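Local coordinates for nitrate transport protein (Xanthomonas axonopodis pv. citri, PDB 3KSX) that probably binds alkanesulfonates in the periplasm as the SsuA component of an uptake system, and is seen here holding the sulfonate buffer MOPS, at residues A[91-102]-A[300-311]; A[141-149]-A[290-299]. One frame throughout, in Å; residues are numbered along the deposited sequence.

Overall arrangement
Both contacts involve the C-terminal part of the chain, and their centres lie about 15 Å apart. The order along the chain is 91-102, 141-149, 290-299, 300-311, so both segments of interaction 2 lie between those of interaction 1. In interaction 2 the end of helix 281-296 packs on helix 141-152, which belongs with the five-stranded sheet containing strands 113-118 and 133-136. The chain then runs directly into 300-311, which in interaction 1 meets helix 88-95 and the outermost strand 100-106 of the other five-stranded sheet. A salt bridge between Arg-303 NH1 and Asp-292 OD1 (2.9 Å) ties the two together. Helix 281-296 and its tail thus touch both lobes of a two-lobed periplasmic binding protein.

Interaction 1: residues A[91-102]-A[300-311]; sequences LFAQAAGADLLY and LPKRVLVAPAVW
Leu-300 lays its CD2 methyl over the centre of one face of the Phe-92 ring, 3.7 Å from the centroid, in a CH-pi contact only 11° off the ring normal, and rests the same methyl on Ala-95 CB. Val-304 crosses the Gln-94 side chain at about a right angle: CG1, anti to the valine's own backbone N (chi1 163°), lies against OE1 and CD of the amide, while CG2 sits 3.8 Å from Ala-95 CB. Leu-91 CD2 fits against both Val-304 CG1 and Val-306 CG2. The extended Gln-94 side chain accepts a bond at OE1 from Tyr-102 OH (2.8 Å), the donor tilted 32° from the carbonyl plane; Gln-94 NE2 makes a weak bond to Leu-305 O (3.1 Å). Tyr-102 keeps Ala-309 O at its ring edge and pairs edge-to-face with Phe-213. Its backbone forms a single beta bridge with Val-310, through Tyr-102 N to Ala-309 O (2.8 Å) and Trp-311 N to Tyr-102 O (3.0 Å), so the tail is pinned at one point to the edge strand 100-106. Apolar packing on the helix thus gives way to backbone bonding at the strand, with Gln-94 and Gln-287 NE2 both bonded to the tyrosine hydroxyl and helping to fix it.

Interaction 2: residues A[141-149]-A[290-299]; sequences SAHNLLLRV and TADLFYAQRL
Helix segments 141-149 and 290-296 cross at 70° with their axes 12.0 Å apart at closest approach. Phe-294 turns its edge to the face of His-143 in a T-shaped pair: CE2 stands over the centre of the imidazole, the centroids are 5.6 Å apart and the planes lie at 75°. The imidazole is also anchored through ND1, which is hydrogen-bonded to Gly-139 N just before the helix. On another part of its rim, Phe-294 CE1 comes to 3.4 Å from Asn-144 OD1, and the asparagine side chain crosses the phenylalanine at about a right angle. Asn-144 OD1 accepts a hydrogen bond from a water (3.0 Å) that also donates to Thr-290 OG1, so one solvent molecule spans the two helices. In the two-lobed fold of periplasmic binding proteins, helix 141-152 lies against strand 113-118 of its sheet and begins beside the ligand, since Ser-141 N is hydrogen-bonded to bound MOPS. Leu-147, with CG anti to the backbone N (chi1 178°), sends CD2 in among Leu-293, Phe-294 and Leu-299. Leu-147 meets Leu-293 tip to tip but passes Phe-294 in the opposite direction, its CD2 3.7 Å from Phe-294 CE1. A Schellman motif with Arg-298 at positive phi ends helix 281-296 and brings in Leu-299, whose CD1 lies 4.0 Å from Leu-147 CD2. Arg-148 is bent so that its CD packs on Leu-293 CD2 (3.7 Å), while its guanidinium NH1 bonds Leu-207 O.

Interaction 1: residues A[91-102]-A[300-311]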
loop_
_atom_site.group_PDB
_atom_site.type_symbol
_atom_site.label_atom_id
_atom_site.label_comp_id
_atom_site.label_asym_id
_atom_site.label_seq_id
_atom_site.Cartn_x
_atom_site.Cartn_y
_atom_site.Cartn_z
ATOM N N LEU A 91 4.058 -3.539 -10.246
ATOM C CA LEU A 91 4.773 -4.623 -10.902
ATOM C C LEU A 91 3.741 -5.503 -11.612
ATOM O O LEU A 91 3.892 -5.915 -12.769
ATOM C CB LEU A 91 5.571 -5.410 -9.847
ATOM C CG LEU A 91 6.790 -4.668 -9.281
ATOM C CD1 LEU A 91 7.470 -5.490 -8.135
ATOM C CD2 LEU A 91 7.737 -4.277 -10.390
ATOM N N PHE A 92 2.657 -5.788 -10.905
ATOM C CA PHE A 92 1.622 -6.601 -11.566
ATOM C C PHE A 92 1.001 -5.838 -12.697
ATOM O O PHE A 92 0.719 -6.422 -13.680
ATOM C CB PHE A 92 0.531 -7.058 -10.562
ATOM C CG PHE A 92 0.866 -8.335 -9.853
ATOM C CD1 PHE A 92 1.968 -8.404 -8.990
ATOM C CD2 PHE A 92 0.077 -9.482 -10.001
ATOM C CE1 PHE A 92 2.302 -9.616 -8.344
ATOM C CE2 PHE A 92 0.416 -10.707 -9.307
ATOM C CZ PHE A 92 1.523 -10.755 -8.505
ATOM N N ALA A 93 0.722 -4.539 -12.548
ATOM C CA ALA A 93 0.199 -3.721 -13.666
ATOM C C ALA A 93 1.112 -3.635 -14.897
ATOM O O ALA A 93 0.630 -3.861 -16.007
ATOM C CB ALA A 93 -0.160 -2.319 -13.164
ATOM N N GLN A 94 2.423 -3.352 -14.702
ATOM C CA GLN A 94 3.455 -3.432 -15.769
ATOM C C GLN A 94 3.480 -4.792 -16.437
ATOM O O GLN A 94 3.492 -4.883 -17.695
ATOM C CB GLN A 94 4.816 -3.161 -15.150
ATOM C CG GLN A 94 5.077 -1.682 -14.830
ATOM C CD GLN A 94 6.516 -1.428 -14.396
ATOM O OE1 GLN A 94 6.853 -1.630 -13.258
ATOM N NE2 GLN A 94 7.383 -0.989 -15.353
ATOM N N ALA A 95 3.498 -5.871 -15.664
ATOM C CA ALA A 95 3.449 -7.216 -16.243
ATOM C C ALA A 95 2.266 -7.468 -17.173
ATOM O O ALA A 95 2.359 -8.271 -18.130
ATOM C CB ALA A 95 3.488 -8.253 -15.158
ATOM N N ALA A 96 1.138 -6.830 -16.875
ATOM C CA ALA A 96 -0.062 -6.995 -17.680
ATOM C C ALA A 96 -0.057 -6.026 -18.857
ATOM O O ALA A 96 -1.028 -6.006 -19.584
ATOM C CB ALA A 96 -1.319 -6.830 -16.824
ATOM N N GLY A 97 1.017 -5.217 -19.019
ATOM C CA GLY A 97 1.163 -4.205 -20.094
ATOM C C GLY A 97 0.764 -2.739 -19.852
ATOM O O GLY A 97 0.650 -1.951 -20.807
ATOM N N ALA A 98 0.538 -2.351 -18.595
ATOM C CA ALA A 98 0.138 -0.970 -18.239
ATOM C C ALA A 98 1.311 -0.025 -18.506
ATOM O O ALA A 98 2.431 -0.391 -18.230
ATOM C CB ALA A 98 -0.265 -0.878 -16.741
ATOM N N ASP A 99 1.035 1.207 -18.934
ATOM C CA ASP A 99 2.057 2.181 -19.300
ATOM C C ASP A 99 2.129 3.292 -18.271
ATOM O O ASP A 99 1.918 4.491 -18.570
ATOM C CB ASP A 99 1.714 2.807 -20.660
ATOM C CG ASP A 99 2.913 3.514 -21.305
ATOM O OD1 ASP A 99 4.055 3.248 -20.889
ATOM O OD2 ASP A 99 2.705 4.350 -22.230
ATOM N N LEU A 100 2.394 2.894 -17.050
ATOM C CA LEU A 100 2.398 3.821 -15.943
ATOM C C LEU A 100 3.770 4.411 -15.729
ATOM O O LEU A 100 4.761 3.866 -16.222
ATOM C CB LEU A 100 1.934 3.028 -14.699
ATOM C CG LEU A 100 2.709 1.752 -14.354
ATOM C CD1 LEU A 100 3.916 2.169 -13.486
ATOM C CD2 LEU A 100 1.775 0.947 -13.425
ATOM N N LEU A 101 3.844 5.498 -14.940
ATOM C CA LEU A 101 5.089 5.988 -14.467
ATOM C C LEU A 101 5.114 5.910 -12.928
ATOM O O LEU A 101 4.073 6.078 -12.316
ATOM C CB LEU A 101 5.227 7.475 -14.901
ATOM C CG LEU A 101 5.508 7.736 -16.366
ATOM C CD1 LEU A 101 5.464 9.288 -16.554
ATOM C CD2 LEU A 101 6.862 7.146 -16.836
ATOM N N TYR A 102 6.299 5.705 -12.340
ATOM C CA TYR A 102 6.525 5.882 -10.890
ATOM C C TYR A 102 6.938 7.323 -10.759
ATOM O O TYR A 102 7.940 7.682 -11.341
ATOM C CB TYR A 102 7.707 5.008 -10.466
ATOM C CG TYR A 102 7.467 3.520 -10.531
ATOM C CD1 TYR A 102 7.555 2.826 -11.756
ATOM C CD2 TYR A 102 7.202 2.807 -9.377
ATOM C CE1 TYR A 102 7.391 1.377 -11.816
ATOM C CE2 TYR A 102 7.041 1.412 -9.402
ATOM C CZ TYR A 102 7.089 0.709 -10.610
ATOM O OH TYR A 102 6.946 -0.698 -10.623
ATOM N N LEU A 300 4.818 -13.811 -11.683
ATOM C CA LEU A 300 4.544 -12.858 -12.741
ATOM C C LEU A 300 4.903 -13.592 -14.036
ATOM O O LEU A 300 5.860 -14.395 -14.050
ATOM C CB LEU A 300 5.451 -11.616 -12.593
ATOM C CG LEU A 300 5.073 -10.582 -11.509
ATOM C CD1 LEU A 300 6.033 -9.476 -11.592
ATOM C CD2 LEU A 300 3.714 -10.032 -11.817
ATOM N N PRO A 301 4.151 -13.324 -15.098
ATOM C CA PRO A 301 4.409 -13.962 -16.370
ATOM C C PRO A 301 5.650 -13.413 -17.089
ATOM O O PRO A 301 6.461 -14.227 -17.541
ATOM C CB PRO A 301 3.106 -13.748 -17.146
ATOM C CG PRO A 301 2.460 -12.609 -16.554
ATOM C CD PRO A 301 2.937 -12.494 -15.127
ATOM N N LYS A 302 5.804 -12.080 -17.158
ATOM C CA LYS A 302 6.943 -11.395 -17.819
ATOM C C LYS A 302 7.994 -11.069 -16.778
ATOM O O LYS A 302 7.636 -10.813 -15.611
ATOM C CB LYS A 302 6.492 -10.026 -18.383
ATOM C CG LYS A 302 5.331 -9.961 -19.391
ATOM C CD LYS A 302 5.277 -11.176 -20.331
ATOM C CE LYS A 302 3.960 -11.992 -20.121
ATOM N NZ LYS A 302 4.058 -13.474 -20.369
ATOM N N ARG A 303 9.283 -11.006 -17.145
ATOM C CA ARG A 303 10.198 -10.166 -16.319
ATOM C C ARG A 303 9.726 -8.696 -16.588
ATOM O O ARG A 303 9.295 -8.362 -17.742
ATOM C CB ARG A 303 11.711 -10.397 -16.592
ATOM C CG ARG A 303 12.627 -9.858 -15.406
ATOM C CD ARG A 303 13.759 -8.967 -15.870
ATOM N NE ARG A 303 15.078 -9.631 -15.837
ATOM C CZ ARG A 303 16.187 -9.089 -15.302
ATOM N NH1 ARG A 303 16.136 -7.860 -14.757
ATOM N NH2 ARG A 303 17.358 -9.770 -15.330
ATOM N N VAL A 304 9.694 -7.864 -15.541
ATOM C CA VAL A 304 9.228 -6.487 -15.651
ATOM C C VAL A 304 10.475 -5.639 -15.574
ATOM O O VAL A 304 11.317 -5.906 -14.738
ATOM C CB VAL A 304 8.277 -6.095 -14.494
ATOM C CG1 VAL A 304 8.153 -4.550 -14.390
ATOM C CG2 VAL A 304 6.905 -6.767 -14.704
ATOM N N LEU A 305 10.566 -4.624 -16.411
ATOM C CA LEU A 305 11.671 -3.621 -16.350
ATOM C C LEU A 305 11.178 -2.353 -15.723
ATOM O O LEU A 305 10.330 -1.610 -16.276
ATOM C CB LEU A 305 12.259 -3.368 -17.738
ATOM C CG LEU A 305 12.901 -4.678 -18.200
ATOM C CD1 LEU A 305 13.010 -4.644 -19.750
ATOM C CD2 LEU A 305 14.233 -4.876 -17.499
ATOM N N VAL A 306 11.712 -2.091 -14.548
ATOM C CA VAL A 306 11.225 -0.930 -13.780
ATOM C C VAL A 306 11.771 0.427 -14.280
ATOM O O VAL A 306 11.011 1.433 -14.350
ATOM C CB VAL A 306 11.617 -1.123 -12.266
ATOM C CG1 VAL A 306 11.345 0.197 -11.518
ATOM C CG2 VAL A 306 10.879 -2.355 -11.645
ATOM N N ALA A 307 13.092 0.493 -14.546
ATOM C CA ALA A 307 13.751 1.757 -14.819
ATOM C C ALA A 307 13.072 2.562 -15.948
ATOM O O ALA A 307 12.949 3.785 -15.865
ATOM C CB ALA A 307 15.300 1.532 -15.111
ATOM N N PRO A 308 12.612 1.891 -17.043
ATOM C CA PRO A 308 12.041 2.856 -18.037
ATOM C C PRO A 308 10.701 3.499 -17.667
ATOM O O PRO A 308 10.233 4.379 -18.398
ATOM C CB PRO A 308 11.826 2.023 -19.279
ATOM C CG PRO A 308 12.586 0.695 -19.057
ATOM C CD PRO A 308 12.843 0.532 -17.602
ATOM N N ALA A 309 10.069 3.006 -16.595
ATOM C CA ALA A 309 8.839 3.556 -16.051
ATOM C C ALA A 309 9.109 4.609 -14.978
ATOM O O ALA A 309 8.168 5.111 -14.403
ATOM C CB ALA A 309 7.940 2.431 -15.530
ATOM N N VAL A 310 10.376 4.918 -14.651
ATOM C CA VAL A 310 10.659 5.896 -13.564
ATOM C C VAL A 310 10.638 7.326 -14.125
ATOM O O VAL A 310 11.263 7.605 -15.190
ATOM C CB VAL A 310 12.014 5.630 -12.884
ATOM C CG1 VAL A 310 12.309 6.774 -11.880
ATOM C CG2 VAL A 310 12.000 4.275 -12.222
ATOM N N TRP A 311 9.910 8.219 -13.478
ATOM C CA TRP A 311 9.898 9.607 -13.867
ATOM C C TRP A 311 10.341 10.544 -12.698
ATOM O O TRP A 311 10.089 10.301 -11.526
ATOM C CB TRP A 311 8.528 9.939 -14.354
ATOM C CG TRP A 311 8.163 11.398 -14.587
ATOM C CD1 TRP A 311 8.048 12.019 -15.787
ATOM C CD2 TRP A 311 7.795 12.369 -13.582
ATOM N NE1 TRP A 311 7.593 13.325 -15.599
ATOM C CE2 TRP A 311 7.437 13.556 -14.256
ATOM C CE3 TRP A 311 7.697 12.333 -12.184
ATOM C CZ2 TRP A 311 7.033 14.724 -13.575
ATOM C CZ3 TRP A 311 7.284 13.511 -11.495
ATOM C CH2 TRP A 311 6.947 14.667 -12.207
#

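Interaction 2: residues A[141-149]-A[290-299]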
loop_
_atom_site.group_PDB
_atom_site.type_symbol
_atom_site.label_atom_id
_atom_site.label_comp_id
_atom_site.label_asym_id
_atom_site.label_seq_id
_atom_site.Cartn_x
_atom_site.Cartn_y
_atom_site.Cartn_z
ATOM N N SER A 141 1.245 -5.336 -1.479
ATOM C CA SER A 141 2.400 -5.484 -0.577
ATOM C C SER A 141 2.412 -6.709 0.355
ATOM O O SER A 141 3.482 -7.220 0.666
ATOM C CB SER A 141 2.566 -4.220 0.316
ATOM O OG SER A 141 1.426 -4.065 1.216
ATOM N N ALA A 142 1.238 -7.233 0.725
ATOM C CA ALA A 142 1.105 -8.438 1.609
ATOM C C ALA A 142 1.495 -9.692 0.877
ATOM O O ALA A 142 2.035 -10.595 1.459
ATOM C CB ALA A 142 -0.358 -8.535 2.151
ATOM N N HIS A 143 1.326 -9.701 -0.452
ATOM C CA HIS A 143 1.789 -10.838 -1.283
ATOM C C HIS A 143 3.311 -10.933 -1.199
ATOM O O HIS A 143 3.826 -12.000 -0.937
ATOM C CB HIS A 143 1.374 -10.584 -2.728
ATOM C CG HIS A 143 1.305 -11.793 -3.586
ATOM N ND1 HIS A 143 0.638 -11.786 -4.790
ATOM C CD2 HIS A 143 1.864 -13.020 -3.469
ATOM C CE1 HIS A 143 0.778 -12.974 -5.382
ATOM N NE2 HIS A 143 1.529 -13.731 -4.604
ATOM N N ASN A 144 4.005 -9.803 -1.352
ATOM C CA ASN A 144 5.479 -9.794 -1.171
ATOM C C ASN A 144 5.930 -10.085 0.305
ATOM O O ASN A 144 6.910 -10.845 0.558
ATOM C CB ASN A 144 6.099 -8.463 -1.663
ATOM C CG ASN A 144 7.598 -8.425 -1.437
ATOM O OD1 ASN A 144 8.327 -9.244 -2.014
ATOM N ND2 ASN A 144 8.073 -7.477 -0.617
ATOM N N LEU A 145 5.240 -9.494 1.303
ATOM C CA LEU A 145 5.524 -9.836 2.716
ATOM C C LEU A 145 5.437 -11.358 2.947
ATOM O O LEU A 145 6.363 -11.966 3.541
ATOM C CB LEU A 145 4.538 -9.164 3.667
ATOM C CG LEU A 145 4.683 -9.647 5.124
ATOM C CD1 LEU A 145 5.830 -8.798 5.659
ATOM C CD2 LEU A 145 3.423 -9.409 5.932
ATOM N N LEU A 146 4.347 -11.979 2.461
ATOM C CA LEU A 146 4.178 -13.408 2.617
ATOM C C LEU A 146 5.278 -14.219 1.943
ATOM O O LEU A 146 5.849 -15.114 2.549
ATOM C CB LEU A 146 2.777 -13.820 2.139
ATOM C CG LEU A 146 2.222 -15.181 2.435
ATOM C CD1 LEU A 146 2.315 -15.550 3.908
ATOM C CD2 LEU A 146 0.755 -15.198 1.926
ATOM N N LEU A 147 5.501 -14.032 0.638
ATOM C CA LEU A 147 6.673 -14.569 -0.009
ATOM C C LEU A 147 7.983 -14.508 0.761
ATOM O O LEU A 147 8.660 -15.555 0.926
ATOM C CB LEU A 147 6.817 -13.919 -1.406
ATOM C CG LEU A 147 8.027 -14.325 -2.210
ATOM C CD1 LEU A 147 7.905 -15.804 -2.556
ATOM C CD2 LEU A 147 8.116 -13.490 -3.493
ATOM N N ARG A 148 8.347 -13.329 1.264
ATOM C CA ARG A 148 9.641 -13.129 1.853
ATOM C C ARG A 148 9.693 -13.783 3.254
ATOM O O ARG A 148 10.720 -14.355 3.631
ATOM C CB ARG A 148 9.935 -11.626 2.047
ATOM C CG ARG A 148 10.070 -10.711 0.744
ATOM C CD ARG A 148 11.332 -10.877 -0.086
ATOM N NE ARG A 148 12.485 -11.005 0.809
ATOM C CZ ARG A 148 13.081 -9.988 1.445
ATOM N NH1 ARG A 148 12.642 -8.734 1.271
ATOM N NH2 ARG A 148 14.062 -10.252 2.291
ATOM N N VAL A 149 8.592 -13.756 3.994
ATOM C CA VAL A 149 8.562 -14.371 5.342
ATOM C C VAL A 149 8.637 -15.894 5.222
ATOM O O VAL A 149 9.438 -16.536 5.907
ATOM C CB VAL A 149 7.318 -13.877 6.125
ATOM C CG1 VAL A 149 7.050 -14.675 7.372
ATOM C CG2 VAL A 149 7.514 -12.454 6.544
ATOM N N THR A 290 12.725 -6.898 -6.723
ATOM C CA THR A 290 11.450 -7.509 -6.392
ATOM C C THR A 290 10.807 -8.047 -7.675
ATOM O O THR A 290 10.348 -9.136 -7.676
ATOM C CB THR A 290 10.540 -6.492 -5.701
ATOM O OG1 THR A 290 11.193 -6.016 -4.500
ATOM C CG2 THR A 290 9.198 -7.107 -5.392
ATOM N N ALA A 291 10.867 -7.294 -8.772
ATOM C CA ALA A 291 10.317 -7.738 -10.064
ATOM C C ALA A 291 11.048 -9.064 -10.432
ATOM O O ALA A 291 10.427 -10.035 -10.909
ATOM C CB ALA A 291 10.631 -6.597 -11.125
ATOM N N ASP A 292 12.366 -9.072 -10.268
ATOM C CA ASP A 292 13.165 -10.288 -10.626
ATOM C C ASP A 292 12.785 -11.515 -9.800
ATOM O O ASP A 292 12.639 -12.675 -10.327
ATOM C CB ASP A 292 14.672 -10.010 -10.478
ATOM C CG ASP A 292 15.201 -8.917 -11.471
ATOM O OD1 ASP A 292 14.518 -8.522 -12.455
ATOM O OD2 ASP A 292 16.321 -8.447 -11.190
ATOM N N LEU A 293 12.596 -11.266 -8.495
ATOM C CA LEU A 293 12.140 -12.297 -7.545
ATOM C C LEU A 293 10.782 -12.865 -7.918
ATOM O O LEU A 293 10.617 -14.073 -7.903
ATOM C CB LEU A 293 12.111 -11.750 -6.101
ATOM C CG LEU A 293 11.610 -12.629 -4.942
ATOM C CD1 LEU A 293 12.429 -13.879 -4.862
ATOM C CD2 LEU A 293 11.723 -11.823 -3.642
ATOM N N PHE A 294 9.809 -12.000 -8.254
ATOM C CA PHE A 294 8.453 -12.444 -8.528
ATOM C C PHE A 294 8.448 -13.244 -9.804
ATOM O O PHE A 294 7.774 -14.275 -9.925
ATOM C CB PHE A 294 7.475 -11.241 -8.605
ATOM C CG PHE A 294 6.833 -10.963 -7.275
ATOM C CD1 PHE A 294 7.608 -10.489 -6.219
ATOM C CD2 PHE A 294 5.449 -11.199 -7.084
ATOM C CE1 PHE A 294 7.077 -10.317 -4.997
ATOM C CE2 PHE A 294 4.881 -11.002 -5.817
ATOM C CZ PHE A 294 5.698 -10.567 -4.759
ATOM N N TYR A 295 9.261 -12.814 -10.729
ATOM C CA TYR A 295 9.396 -13.578 -11.994
ATOM C C TYR A 295 10.043 -14.986 -11.765
ATOM O O TYR A 295 9.552 -16.008 -12.306
ATOM C CB TYR A 295 10.186 -12.756 -12.997
ATOM C CG TYR A 295 10.288 -13.479 -14.331
ATOM C CD1 TYR A 295 9.144 -13.773 -15.070
ATOM C CD2 TYR A 295 11.522 -13.894 -14.817
ATOM C CE1 TYR A 295 9.224 -14.459 -16.278
ATOM C CE2 TYR A 295 11.625 -14.589 -16.035
ATOM C CZ TYR A 295 10.459 -14.863 -16.755
ATOM O OH TYR A 295 10.543 -15.516 -17.961
ATOM N N ALA A 296 11.153 -15.007 -11.037
ATOM C CA ALA A 296 11.943 -16.201 -10.664
ATOM C C ALA A 296 11.032 -17.224 -10.012
ATOM O O ALA A 296 11.170 -18.416 -10.274
ATOM C CB ALA A 296 13.029 -15.819 -9.671
ATOM N N GLN A 297 10.152 -16.742 -9.134
ATOM C CA GLN A 297 9.159 -17.560 -8.401
ATOM C C GLN A 297 7.884 -17.856 -9.178
ATOM O O GLN A 297 6.927 -18.413 -8.624
ATOM C CB GLN A 297 8.808 -16.874 -7.073
ATOM C CG GLN A 297 9.959 -16.842 -6.079
ATOM C CD GLN A 297 10.489 -18.216 -5.708
ATOM O OE1 GLN A 297 11.696 -18.399 -5.513
ATOM N NE2 GLN A 297 9.592 -19.179 -5.595
ATOM N N ARG A 298 7.872 -17.515 -10.467
ATOM C CA ARG A 298 6.723 -17.776 -11.322
ATOM C C ARG A 298 5.417 -17.126 -10.821
ATOM O O ARG A 298 4.307 -17.661 -11.000
ATOM C CB ARG A 298 6.538 -19.273 -11.463
ATOM C CG ARG A 298 7.769 -20.051 -11.900
ATOM C CD ARG A 298 7.350 -21.517 -12.213
ATOM N NE ARG A 298 7.016 -22.368 -11.036
ATOM C CZ ARG A 298 5.789 -22.590 -10.507
ATOM N NH1 ARG A 298 4.686 -22.004 -11.001
ATOM N NH2 ARG A 298 5.666 -23.413 -9.447
ATOM N N LEU A 299 5.540 -15.961 -10.200
ATOM C CA LEU A 299 4.368 -15.225 -9.739
ATOM C C LEU A 299 3.954 -14.102 -10.700
ATOM O O LEU A 299 2.886 -13.498 -10.535
ATOM C CB LEU A 299 4.635 -14.668 -8.345
ATOM C CG LEU A 299 5.099 -15.671 -7.299
ATOM C CD1 LEU A 299 5.427 -15.009 -6.017
ATOM C CD2 LEU A 299 4.031 -16.724 -7.058
HETATM O O HOH W 1 11.020 -8.289 -2.757
#